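Local coordinates for putative tryptophan halogenase (Xanthomonas campestris pv. campestris, PDB 6Y1W), which is a flavin-dependent halogenase that probably binds FAD and uses it, as in related tryptophan halogenases, to halogenate an aromatic substrate, at residues R325-G337 with T364-N378. Residues are numbered along the deposited sequence; the frame is centred on the assembly and turned at random.
Sequences RHRVWEKNCVALG and TFPQVIDPVDIAEYN
The side-chain amide of N378 reads both ends of W329's backbone: W329 N donates to N378 OD1 at 2.8 Å, on an in-plane lone pair, and N378 ND2 returns a bond to W329 O at 2.9 Å. That second bond is nearly straight (173°) and lies in the amide plane, so the pair fixes which way the amide is flipped. V328 N adds a weak, bent bond to the same OD1.

From this anchor the W329 indole, its CG anti to the backbone N (chi1 -171°), reaches in between I374 and Y377 of the helix that begins at P371. I374 CG1 sits almost squarely over the five-membered ring, 3.5 Å from its centroid, a CH-pi contact; the opposite indole face is covered by V334 CG2 of its own hairpin. The six-membered ring turns its edge to the face of Y377, an edge-to-face pair with planes at 84° and W329 CE3 3.5 Å from Y377 CG. T364 CG2 meets the indole edge, while I369 CG2 lies obliquely beyond CZ2.

Y377 meets V328 CG2 at its ring edge, 3.5 Å from CE1. Its hydroxyl bonds to G357 O, and a water bridges it to A335 O. At the turn, I369 CD1 packs on N332 CB (3.6 Å).

Here strands 329-330 and 333-335 form a beta hairpin with a type II' turn from E330 to C333, at the edge of the mixed sheet carrying the Rossmann-type, probably FAD-binding fold; helix 371-397, N-capped by D370, packs against this hairpin.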
loop_
_atom_site.group_PDB
_atom_site.type_symbol
_atom_site.label_atom_id
_atom_site.label_comp_id
_atom_site.label_asym_id
_atom_site.label_seq_id
_atom_site.Cartn_x
_atom_site.Cartn_y
_atom_site.Cartn_z
ATOM N N ARG A 325 4.881 22.648 0.180
ATOM C CA ARG A 325 5.699 23.120 1.287
ATOM C C ARG A 325 6.774 22.068 1.557
ATOM O O ARG A 325 6.497 20.866 1.510
ATOM C CB ARG A 325 4.773 23.321 2.496
ATOM C CG ARG A 325 5.232 24.194 3.632
ATOM C CD ARG A 325 5.484 25.634 3.258
ATOM N NE ARG A 325 4.339 26.459 2.914
ATOM C CZ ARG A 325 4.402 27.787 2.840
ATOM N NH1 ARG A 325 3.339 28.489 2.484
ATOM N NH2 ARG A 325 5.545 28.430 3.103
ATOM N N HIS A 326 8.020 22.509 1.805
ATOM C CA HIS A 326 9.098 21.531 1.986
ATOM C C HIS A 326 8.826 20.606 3.160
ATOM O O HIS A 326 9.156 19.410 3.113
ATOM C CB HIS A 326 10.436 22.231 2.190
ATOM C CG HIS A 326 10.977 22.815 0.932
ATOM N ND1 HIS A 326 11.096 22.078 -0.228
ATOM C CD2 HIS A 326 11.394 24.066 0.638
ATOM C CE1 HIS A 326 11.592 22.851 -1.179
ATOM N NE2 HIS A 326 11.779 24.062 -0.682
ATOM N N ARG A 327 8.302 21.155 4.253
ATOM C CA ARG A 327 7.854 20.354 5.376
ATOM C C ARG A 327 6.475 20.864 5.752
ATOM O O ARG A 327 6.267 22.075 5.802
ATOM C CB ARG A 327 8.845 20.478 6.559
ATOM C CG ARG A 327 10.221 19.948 6.201
ATOM C CD ARG A 327 11.259 20.231 7.293
ATOM N NE ARG A 327 11.422 21.648 7.586
ATOM C CZ ARG A 327 12.007 22.530 6.777
ATOM N NH1 ARG A 327 12.490 22.139 5.594
ATOM N NH2 ARG A 327 12.110 23.800 7.146
ATOM N N VAL A 328 5.521 19.958 5.931
ATOM C CA VAL A 328 4.193 20.444 6.297
ATOM C C VAL A 328 4.027 20.532 7.806
ATOM O O VAL A 328 3.189 21.318 8.271
ATOM C CB VAL A 328 3.094 19.574 5.664
ATOM C CG1 VAL A 328 3.074 19.845 4.164
ATOM C CG2 VAL A 328 3.334 18.107 5.897
ATOM N N TRP A 329 4.845 19.809 8.568
ATOM C CA TRP A 329 4.854 19.904 10.022
ATOM C C TRP A 329 6.230 20.437 10.393
ATOM O O TRP A 329 7.244 19.789 10.108
ATOM C CB TRP A 329 4.618 18.540 10.665
ATOM C CG TRP A 329 4.398 18.576 12.179
ATOM C CD1 TRP A 329 4.777 19.546 13.053
ATOM C CD2 TRP A 329 3.729 17.580 12.937
ATOM N NE1 TRP A 329 4.393 19.206 14.336
ATOM C CE2 TRP A 329 3.761 17.998 14.298
ATOM C CE3 TRP A 329 3.125 16.370 12.614
ATOM C CZ2 TRP A 329 3.180 17.265 15.310
ATOM C CZ3 TRP A 329 2.556 15.601 13.651
ATOM C CH2 TRP A 329 2.606 16.062 14.985
ATOM N N GLU A 330 6.254 21.613 11.002
ATOM C CA GLU A 330 7.511 22.246 11.414
ATOM C C GLU A 330 7.322 22.674 12.857
ATOM O O GLU A 330 6.393 23.430 13.149
ATOM C CB GLU A 330 7.828 23.439 10.502
ATOM C CG GLU A 330 8.998 24.303 10.945
ATOM C CD GLU A 330 10.307 23.746 10.482
ATOM O OE1 GLU A 330 10.304 22.657 9.867
ATOM O OE2 GLU A 330 11.340 24.395 10.745
ATOM N N LYS A 331 8.200 22.190 13.751
ATOM C CA LYS A 331 8.081 22.503 15.178
ATOM C C LYS A 331 6.662 22.163 15.640
ATOM O O LYS A 331 6.250 21.018 15.510
ATOM C CB LYS A 331 8.437 23.961 15.455
ATOM C CG LYS A 331 9.866 24.356 14.947
ATOM C CD LYS A 331 10.379 25.660 15.565
ATOM C CE LYS A 331 11.845 25.923 15.170
ATOM N NZ LYS A 331 12.590 24.653 15.208
ATOM N N ASN A 332 5.924 23.121 16.199
ATOM C CA ASN A 332 4.573 22.836 16.691
ATOM C C ASN A 332 3.487 23.404 15.777
ATOM O O ASN A 332 2.405 23.771 16.243
ATOM C CB ASN A 332 4.374 23.345 18.126
ATOM C CG ASN A 332 4.442 24.873 18.242
ATOM O OD1 ASN A 332 5.068 25.557 17.439
ATOM N ND2 ASN A 332 3.763 25.413 19.233
ATOM N N CYS A 333 3.754 23.428 14.474
ATOM C CA CYS A 333 2.834 23.953 13.475
ATOM C C CYS A 333 2.612 22.922 12.367
ATOM O O CYS A 333 3.572 22.370 11.821
ATOM C CB CYS A 333 3.400 25.249 12.875
ATOM S SG CYS A 333 2.346 25.955 11.579
ATOM N N VAL A 334 1.345 22.632 12.062
ATOM C CA VAL A 334 0.993 21.753 10.937
ATOM C C VAL A 334 0.232 22.594 9.929
ATOM O O VAL A 334 -0.815 23.177 10.261
ATOM C CB VAL A 334 0.159 20.538 11.392
ATOM C CG1 VAL A 334 -0.228 19.690 10.199
ATOM C CG2 VAL A 334 0.940 19.665 12.390
ATOM N N ALA A 335 0.745 22.658 8.686
ATOM C CA ALA A 335 0.012 23.372 7.638
ATOM C C ALA A 335 -0.989 22.456 6.941
ATOM O O ALA A 335 -0.711 21.281 6.687
ATOM C CB ALA A 335 0.979 23.959 6.597
ATOM N N LEU A 336 -2.159 23.020 6.604
ATOM C CA LEU A 336 -3.198 22.299 5.868
ATOM C C LEU A 336 -3.734 23.146 4.724
ATOM O O LEU A 336 -3.712 24.373 4.782
ATOM C CB LEU A 336 -4.362 21.959 6.815
ATOM C CG LEU A 336 -4.040 21.075 7.999
ATOM C CD1 LEU A 336 -5.197 21.084 9.018
ATOM C CD2 LEU A 336 -3.756 19.614 7.520
ATOM N N GLY A 337 -4.246 22.481 3.683
ATOM C CA GLY A 337 -4.836 23.237 2.586
ATOM C C GLY A 337 -3.802 24.047 1.835
ATOM O O GLY A 337 -2.666 23.611 1.668
ATOM N N THR A 364 -1.472 10.352 14.186
ATOM C CA THR A 364 -0.200 10.518 14.887
ATOM C C THR A 364 -0.309 11.610 15.943
ATOM O O THR A 364 0.662 12.314 16.243
ATOM C CB THR A 364 0.938 10.820 13.913
ATOM O OG1 THR A 364 2.190 10.805 14.621
ATOM C CG2 THR A 364 0.731 12.163 13.277
ATOM N N PHE A 365 -1.500 11.745 16.551
ATOM C CA PHE A 365 -1.743 12.927 17.350
ATOM C C PHE A 365 -0.825 12.943 18.571
ATOM O O PHE A 365 -0.680 11.920 19.242
ATOM C CB PHE A 365 -3.212 13.080 17.802
ATOM C CG PHE A 365 -3.511 14.493 18.204
ATOM C CD1 PHE A 365 -3.763 15.464 17.230
ATOM C CD2 PHE A 365 -3.349 14.903 19.517
ATOM C CE1 PHE A 365 -3.935 16.786 17.590
ATOM C CE2 PHE A 365 -3.543 16.229 19.864
ATOM C CZ PHE A 365 -3.818 17.165 18.899
ATOM N N PRO A 366 -0.169 14.061 18.861
ATOM C CA PRO A 366 0.876 14.053 19.898
ATOM C C PRO A 366 0.268 14.096 21.297
ATOM O O PRO A 366 -0.654 14.878 21.571
ATOM C CB PRO A 366 1.668 15.341 19.616
ATOM C CG PRO A 366 0.616 16.275 18.933
ATOM C CD PRO A 366 -0.157 15.299 18.053
ATOM N N GLN A 367 0.781 13.228 22.173
ATOM C CA GLN A 367 0.811 13.586 23.596
ATOM C C GLN A 367 1.835 14.686 23.824
ATOM O O GLN A 367 1.554 15.699 24.482
ATOM C CB GLN A 367 1.174 12.382 24.462
ATOM C CG GLN A 367 0.276 11.215 24.339
ATOM C CD GLN A 367 -0.902 11.267 25.297
ATOM O OE1 GLN A 367 -1.206 12.332 25.916
ATOM N NE2 GLN A 367 -1.596 10.133 25.414
ATOM N N VAL A 368 3.049 14.478 23.335
ATOM C CA VAL A 368 4.095 15.493 23.288
ATOM C C VAL A 368 4.598 15.495 21.856
ATOM O O VAL A 368 4.511 14.476 21.168
ATOM C CB VAL A 368 5.272 15.220 24.272
ATOM C CG1 VAL A 368 4.777 15.153 25.728
ATOM C CG2 VAL A 368 6.048 13.940 23.866
ATOM N N ILE A 369 5.038 16.656 21.383
ATOM C CA ILE A 369 5.532 16.758 20.008
ATOM C C ILE A 369 6.963 16.251 19.988
ATOM O O ILE A 369 7.768 16.618 20.848
ATOM C CB ILE A 369 5.414 18.198 19.489
ATOM C CG1 ILE A 369 3.928 18.575 19.403
ATOM C CG2 ILE A 369 6.026 18.323 18.079
ATOM C CD1 ILE A 369 3.672 20.057 19.274
ATOM N N ASP A 370 7.271 15.363 19.042
ATOM C CA ASP A 370 8.607 14.755 18.956
ATOM C C ASP A 370 9.098 14.746 17.514
ATOM O O ASP A 370 8.309 14.479 16.598
ATOM C CB ASP A 370 8.587 13.318 19.460
ATOM C CG ASP A 370 9.983 12.759 19.631
ATOM O OD1 ASP A 370 10.559 12.998 20.723
ATOM O OD2 ASP A 370 10.512 12.111 18.684
ATOM N N PRO A 371 10.388 14.977 17.286
ATOM C CA PRO A 371 10.911 14.934 15.908
ATOM C C PRO A 371 10.631 13.657 15.145
ATOM O O PRO A 371 10.515 13.736 13.912
ATOM C CB PRO A 371 12.422 15.122 16.099
ATOM C CG PRO A 371 12.551 15.891 17.340
ATOM C CD PRO A 371 11.394 15.481 18.238
ATOM N N VAL A 372 10.586 12.475 15.767
ATOM C CA VAL A 372 10.393 11.275 14.953
ATOM C C VAL A 372 8.983 11.248 14.381
ATOM O O VAL A 372 8.771 10.781 13.252
ATOM C CB VAL A 372 10.724 9.971 15.721
ATOM C CG1 VAL A 372 9.706 9.640 16.791
ATOM C CG2 VAL A 372 10.790 8.796 14.732
ATOM N N ASP A 373 7.994 11.731 15.156
ATOM C CA ASP A 373 6.627 11.826 14.646
ATOM C C ASP A 373 6.527 12.861 13.531
ATOM O O ASP A 373 5.857 12.633 12.510
ATOM C CB ASP A 373 5.652 12.197 15.769
ATOM C CG ASP A 373 5.434 11.066 16.776
ATOM O OD1 ASP A 373 5.896 9.930 16.574
ATOM O OD2 ASP A 373 4.756 11.329 17.775
ATOM N N ILE A 374 7.169 14.016 13.710
ATOM C CA ILE A 374 7.163 15.060 12.689
ATOM C C ILE A 374 7.780 14.525 11.401
ATOM O O ILE A 374 7.263 14.739 10.288
ATOM C CB ILE A 374 7.914 16.303 13.210
ATOM C CG1 ILE A 374 7.190 16.955 14.406
ATOM C CG2 ILE A 374 8.174 17.350 12.060
ATOM C CD1 ILE A 374 7.999 18.017 15.115
ATOM N N ALA A 375 8.903 13.814 11.530
ATOM C CA ALA A 375 9.599 13.303 10.352
ATOM C C ALA A 375 8.753 12.293 9.585
ATOM O O ALA A 375 8.740 12.297 8.347
ATOM C CB ALA A 375 10.932 12.670 10.783
ATOM N N GLU A 376 8.074 11.393 10.296
ATOM C CA GLU A 376 7.223 10.409 9.645
ATOM C C GLU A 376 6.063 11.104 8.937
ATOM O O GLU A 376 5.744 10.778 7.784
ATOM C CB GLU A 376 6.719 9.406 10.673
ATOM C CG GLU A 376 5.647 8.413 10.204
ATOM C CD GLU A 376 6.138 7.370 9.213
ATOM O OE1 GLU A 376 7.345 7.077 9.202
ATOM O OE2 GLU A 376 5.303 6.846 8.433
ATOM N N TYR A 377 5.461 12.090 9.613
ATOM C CA TYR A 377 4.347 12.828 9.029
ATOM C C TYR A 377 4.761 13.489 7.722
ATOM O O TYR A 377 4.082 13.341 6.699
ATOM C CB TYR A 377 3.835 13.859 10.043
ATOM C CG TYR A 377 2.575 14.616 9.605
ATOM C CD1 TYR A 377 2.660 15.700 8.759
ATOM C CD2 TYR A 377 1.324 14.229 10.063
ATOM C CE1 TYR A 377 1.515 16.384 8.337
ATOM C CE2 TYR A 377 0.148 14.932 9.640
ATOM C CZ TYR A 377 0.282 16.014 8.797
ATOM O OH TYR A 377 -0.828 16.721 8.361
ATOM N N ASN A 378 5.897 14.186 7.738
ATOM C CA ASN A 378 6.368 14.902 6.550
ATOM C C ASN A 378 6.703 13.937 5.438
ATOM O O ASN A 378 6.426 14.221 4.270
ATOM C CB ASN A 378 7.589 15.748 6.907
ATOM C CG ASN A 378 7.203 16.965 7.679
ATOM O OD1 ASN A 378 6.090 17.497 7.494
ATOM N ND2 ASN A 378 8.091 17.427 8.570
HETATM O O HOH W 1 6.497 17.307 3.858
HETATM O O HOH W 2 -0.310 18.614 6.353
#